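Local coordinates for uncharacterized protein (Thermus thermophilus, PDB 2DBS) that is of unknown function, a small plasmid-encoded DUF5647 family protein that forms a two-subunit assembly in the crystal, at residues L36-D40 and L67-G71; W61-Y65 and L77-E82. All coordinates share one frame. Residues are numbered along the deposited sequence.

Contact 1 (L36-D40 and L67-G71); sequences LLPLD and LFLQG
Two strand ends run in parallel, L36-P38 beside L67-L69, their axes 4.7 Å apart at closest and inclined by 33°. L37 pairs with L67 (CA to CA 5.1 Å) and P38 with F68 (4.4 Å). F68 N donates to L37 O (3.1 Å, nearly straight) and F68 O accepts from L39 N (3.0 Å, more bent), so P38, which has no N-H to donate, is bridged through its neighbours. L39 then leaves extended geometry (phi/psi -57/-20). These are the two parallel strands of a beta-alpha-beta crossover, connected through helix 42-53. On one sheet face F68 (chi1 m) lies beside P38, CB to CB 4.3 Å, and L36 CD1 makes a CH-pi contact 3.8 Å from the F68 ring centroid; L11 of helix 8-20 covers this cluster. On the other face L67 CD2 meets L37 CB at 4.2 Å and L39 CD2 at 4.0 Å, all three leucines in mt rotamers. Beyond the strands, D40 OD2 (chi1 p), less surely placed, accepts from Q70 N at 2.8 Å.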
loop_
_atom_site.group_PDB
_atom_site.type_symbol
_atom_site.label_atom_id
_atom_site.label_comp_id
_atom_site.label_asym_id
_atom_site.label_seq_id
_atom_site.Cartn_x
_atom_site.Cartn_y
_atom_site.Cartn_z
ATOM N N LEU B 36 6.953 5.140 -0.669
ATOM C CA LEU B 36 6.486 5.726 0.582
ATOM C C LEU B 36 5.100 6.322 0.420
ATOM O O LEU B 36 4.940 7.290 -0.289
ATOM C CB LEU B 36 7.421 6.850 1.034
ATOM C CG LEU B 36 8.592 6.673 1.999
ATOM C CD1 LEU B 36 8.468 7.741 3.084
ATOM C CD2 LEU B 36 8.598 5.289 2.613
ATOM N N LEU B 37 4.097 5.774 1.094
ATOM C CA LEU B 37 2.752 6.327 0.967
ATOM C C LEU B 37 2.156 6.919 2.238
ATOM O O LEU B 37 1.598 6.205 3.071
ATOM C CB LEU B 37 1.777 5.282 0.420
ATOM C CG LEU B 37 2.049 4.746 -0.972
ATOM C CD1 LEU B 37 0.914 3.832 -1.357
ATOM C CD2 LEU B 37 2.191 5.870 -1.963
ATOM N N PRO B 38 2.274 8.241 2.407
ATOM C CA PRO B 38 1.706 8.878 3.604
ATOM C C PRO B 38 0.171 8.837 3.479
ATOM O O PRO B 38 -0.423 9.704 2.805
ATOM C CB PRO B 38 2.242 10.307 3.515
ATOM C CG PRO B 38 3.516 10.147 2.748
ATOM C CD PRO B 38 3.146 9.175 1.677
ATOM N N LEU B 39 -0.471 7.840 4.102
ATOM C CA LEU B 39 -1.932 7.705 4.022
ATOM C C LEU B 39 -2.743 8.908 4.478
ATOM O O LEU B 39 -3.909 9.016 4.125
ATOM C CB LEU B 39 -2.407 6.473 4.778
ATOM C CG LEU B 39 -1.998 5.138 4.153
ATOM C CD1 LEU B 39 -2.752 4.030 4.859
ATOM C CD2 LEU B 39 -2.299 5.126 2.645
ATOM N N ASP B 40 -2.154 9.808 5.261
ATOM C CA ASP B 40 -2.891 10.983 5.683
ATOM C C ASP B 40 -2.352 12.286 5.094
ATOM O O ASP B 40 -2.678 13.373 5.572
ATOM C CB ASP B 40 -2.983 11.086 7.211
ATOM C CG ASP B 40 -1.637 11.246 7.896
ATOM O OD1 ASP B 40 -0.699 11.806 7.296
ATOM O OD2 ASP B 40 -1.537 10.826 9.070
ATOM N N LEU B 67 3.675 2.259 4.511
ATOM C CA LEU B 67 2.474 3.040 4.837
ATOM C C LEU B 67 2.732 3.917 6.053
ATOM O O LEU B 67 3.021 3.420 7.134
ATOM C CB LEU B 67 1.279 2.126 5.096
ATOM C CG LEU B 67 0.819 1.250 3.923
ATOM C CD1 LEU B 67 -0.288 0.298 4.370
ATOM C CD2 LEU B 67 0.333 2.131 2.787
ATOM N N PHE B 68 2.622 5.225 5.845
ATOM C CA PHE B 68 2.887 6.221 6.860
ATOM C C PHE B 68 1.657 6.870 7.442
ATOM O O PHE B 68 0.651 7.050 6.763
ATOM C CB PHE B 68 3.779 7.330 6.286
ATOM C CG PHE B 68 5.241 6.970 6.230
ATOM C CD1 PHE B 68 5.692 5.941 5.409
ATOM C CD2 PHE B 68 6.160 7.631 7.038
ATOM C CE1 PHE B 68 7.018 5.583 5.404
ATOM C CE2 PHE B 68 7.492 7.275 7.036
ATOM C CZ PHE B 68 7.923 6.252 6.221
ATOM N N LEU B 69 1.760 7.225 8.716
ATOM C CA LEU B 69 0.710 7.922 9.449
ATOM C C LEU B 69 1.394 8.939 10.356
ATOM O O LEU B 69 2.407 8.624 10.992
ATOM C CB LEU B 69 -0.101 6.970 10.317
ATOM C CG LEU B 69 -1.537 6.734 9.864
ATOM C CD1 LEU B 69 -2.291 6.048 10.983
ATOM C CD2 LEU B 69 -2.190 8.063 9.488
ATOM N N GLN B 70 0.830 10.149 10.409
ATOM C CA GLN B 70 1.346 11.254 11.220
ATOM C C GLN B 70 2.888 11.319 11.179
ATOM O O GLN B 70 3.567 11.469 12.202
ATOM C CB GLN B 70 0.833 11.138 12.675
ATOM C CG GLN B 70 -0.687 10.843 12.850
ATOM C CD GLN B 70 -1.596 12.003 12.446
ATOM O OE1 GLN B 70 -1.295 13.167 12.727
ATOM N NE2 GLN B 70 -2.720 11.688 11.800
ATOM N N GLY B 71 3.429 11.177 9.974
ATOM C CA GLY B 71 4.858 11.271 9.780
ATOM C C GLY B 71 5.723 10.117 10.206
ATOM O O GLY B 71 6.932 10.283 10.329
#

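Contact 2 (W61-Y65 and L77-E82)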
loop_
_atom_site.group_PDB
_atom_site.type_symbol
_atom_site.label_atom_id
_atom_site.label_comp_id
_atom_site.label_asym_id
_atom_site.label_seq_id
_atom_site.Cartn_x
_atom_site.Cartn_y
_atom_site.Cartn_z
ATOM N N TRP B 61 14.268 -5.507 -8.637
ATOM C CA TRP B 61 14.098 -4.437 -7.689
ATOM C C TRP B 61 12.620 -4.312 -7.335
ATOM O O TRP B 61 11.968 -3.305 -7.622
ATOM C CB TRP B 61 14.670 -3.144 -8.265
ATOM C CG TRP B 61 16.153 -3.237 -8.388
ATOM C CD1 TRP B 61 16.847 -4.139 -9.138
ATOM C CD2 TRP B 61 17.133 -2.512 -7.629
ATOM N NE1 TRP B 61 18.190 -4.038 -8.886
ATOM C CE2 TRP B 61 18.397 -3.043 -7.968
ATOM C CE3 TRP B 61 17.067 -1.464 -6.703
ATOM C CZ2 TRP B 61 19.580 -2.573 -7.407
ATOM C CZ3 TRP B 61 18.242 -0.997 -6.149
ATOM C CH2 TRP B 61 19.483 -1.549 -6.506
ATOM N N PRO B 62 12.067 -5.369 -6.709
ATOM C CA PRO B 62 10.668 -5.446 -6.280
ATOM C C PRO B 62 10.270 -4.263 -5.424
ATOM O O PRO B 62 11.122 -3.608 -4.823
ATOM C CB PRO B 62 10.607 -6.768 -5.521
ATOM C CG PRO B 62 12.026 -7.017 -5.122
ATOM C CD PRO B 62 12.788 -6.593 -6.331
ATOM N N SER B 63 8.969 -3.995 -5.377
ATOM C CA SER B 63 8.445 -2.869 -4.608
ATOM C C SER B 63 8.261 -3.150 -3.116
ATOM O O SER B 63 7.932 -4.269 -2.688
ATOM C CB SER B 63 7.102 -2.400 -5.191
ATOM O OG SER B 63 7.201 -2.100 -6.574
ATOM N N VAL B 64 8.497 -2.106 -2.336
ATOM C CA VAL B 64 8.335 -2.152 -0.901
ATOM C C VAL B 64 7.485 -0.934 -0.571
ATOM O O VAL B 64 7.886 0.190 -0.835
ATOM C CB VAL B 64 9.694 -2.068 -0.164
ATOM C CG1 VAL B 64 9.465 -1.899 1.352
ATOM C CG2 VAL B 64 10.526 -3.329 -0.460
ATOM N N TYR B 65 6.295 -1.173 -0.031
ATOM C CA TYR B 65 5.396 -0.100 0.335
ATOM C C TYR B 65 5.519 0.192 1.810
ATOM O O TYR B 65 5.405 -0.708 2.615
ATOM C CB TYR B 65 3.947 -0.491 0.024
ATOM C CG TYR B 65 3.541 -0.183 -1.391
ATOM C CD1 TYR B 65 3.948 -0.997 -2.444
ATOM C CD2 TYR B 65 2.836 0.989 -1.687
ATOM C CE1 TYR B 65 3.675 -0.644 -3.766
ATOM C CE2 TYR B 65 2.562 1.348 -2.988
ATOM C CZ TYR B 65 2.985 0.535 -4.022
ATOM O OH TYR B 65 2.747 0.912 -5.315
ATOM N N LEU B 77 4.556 -3.372 3.298
ATOM C CA LEU B 77 3.960 -4.430 2.477
ATOM C C LEU B 77 5.038 -4.928 1.531
ATOM O O LEU B 77 5.534 -4.168 0.702
ATOM C CB LEU B 77 2.786 -3.867 1.673
ATOM C CG LEU B 77 1.883 -2.963 2.519
ATOM C CD1 LEU B 77 1.079 -2.036 1.664
ATOM C CD2 LEU B 77 0.981 -3.828 3.392
ATOM N N LEU B 78 5.430 -6.191 1.682
ATOM C CA LEU B 78 6.459 -6.790 0.837
ATOM C C LEU B 78 5.809 -7.418 -0.379
ATOM O O LEU B 78 5.095 -8.419 -0.287
ATOM C CB LEU B 78 7.260 -7.841 1.607
ATOM C CG LEU B 78 8.361 -7.394 2.596
ATOM C CD1 LEU B 78 8.603 -5.899 2.489
ATOM C CD2 LEU B 78 7.973 -7.798 4.028
ATOM N N LEU B 79 6.080 -6.799 -1.520
ATOM C CA LEU B 79 5.540 -7.193 -2.811
ATOM C C LEU B 79 5.602 -8.658 -3.226
ATOM O O LEU B 79 6.643 -9.319 -3.127
ATOM C CB LEU B 79 6.217 -6.372 -3.923
ATOM C CG LEU B 79 5.744 -6.562 -5.382
ATOM C CD1 LEU B 79 4.399 -5.862 -5.508
ATOM C CD2 LEU B 79 6.752 -6.004 -6.413
ATOM N N GLY B 80 4.459 -9.133 -3.707
ATOM C CA GLY B 80 4.340 -10.461 -4.259
ATOM C C GLY B 80 4.147 -10.076 -5.725
ATOM O O GLY B 80 4.983 -10.351 -6.586
ATOM N N LYS B 81 3.044 -9.389 -6.008
ATOM C CA LYS B 81 2.757 -8.943 -7.361
ATOM C C LYS B 81 1.998 -7.629 -7.355
ATOM O O LYS B 81 1.365 -7.259 -6.375
ATOM C CB LYS B 81 1.951 -9.995 -8.131
ATOM C CG LYS B 81 2.786 -11.131 -8.745
ATOM C CD LYS B 81 1.927 -11.969 -9.690
ATOM C CE LYS B 81 2.622 -13.248 -10.124
ATOM N NZ LYS B 81 1.676 -14.185 -10.816
ATOM N N GLU B 82 2.080 -6.927 -8.473
ATOM C CA GLU B 82 1.415 -5.648 -8.634
ATOM C C GLU B 82 0.453 -5.826 -9.800
ATOM O O GLU B 82 0.673 -6.665 -10.670
ATOM C CB GLU B 82 2.436 -4.572 -8.966
ATOM C CG GLU B 82 2.136 -3.197 -8.425
ATOM C CD GLU B 82 2.821 -2.940 -7.094
ATOM O OE1 GLU B 82 2.217 -3.245 -6.045
ATOM O OE2 GLU B 82 3.971 -2.445 -7.089
#
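Y65 and L77 form the apolar centre, with Y65 CB 3.6 Å from L77 CD1 and both side chains on the same face of the sheet. Their counterparts on the second subunit pack against them, so this face is buried between the chains. On the reverse face V64 CG1 touches L78 CD1 at 4.2 Å. The backbones run antiparallel at 166°. Y65 and L77 are a hydrogen-bonded pair, Y65 N to L77 O at 3.2 Å and L77 N to Y65 O at 2.9 Å, while V64 and L78 are the non-hydrogen-bonded pair next to them. Pairing loosens toward L79, whose N reaches S63 O in a weak bond of 3.3 Å; L79 CD2 also packs on P62 CB at 4.0 Å and on S63 CB at 3.8 Å. The chain then turns a corner at G80, which brings E82 back toward S63: S63 OG donates a weak 3.3 Å hydrogen bond to E82 OE2, and E82 OE1 lies buried without a polar partner. This is the open end of a beta hairpin, strands 63-69 and 72-79, where L77 and L78, and K81 and E82 beyond the corner, pair antiparallel with a strand of the second subunit, carrying the sheet across the interface.

Strand 63-69 is the central strand of the three-stranded sheet and serves both contacts: contact 1 ties its C-terminal end to strand 33-38 in parallel, contact 2 its N-terminal end to strand 72-79 in antiparallel fashion. Their centres lie about 17 Å apart, yet side chains link them, L37 CD1 to Y65 CE2 at 3.4 Å and L67 CD1 to L77 CD1 at 3.8 Å, joining them into one apolar face that meets the second subunit. Contact 1 is the more buried, with a helix over the cluster around F68 and a carboxylate-to-backbone bond at its end. Contact 2 is only partly buried, and its polar fringe is a weak hydroxyl-carboxylate bond.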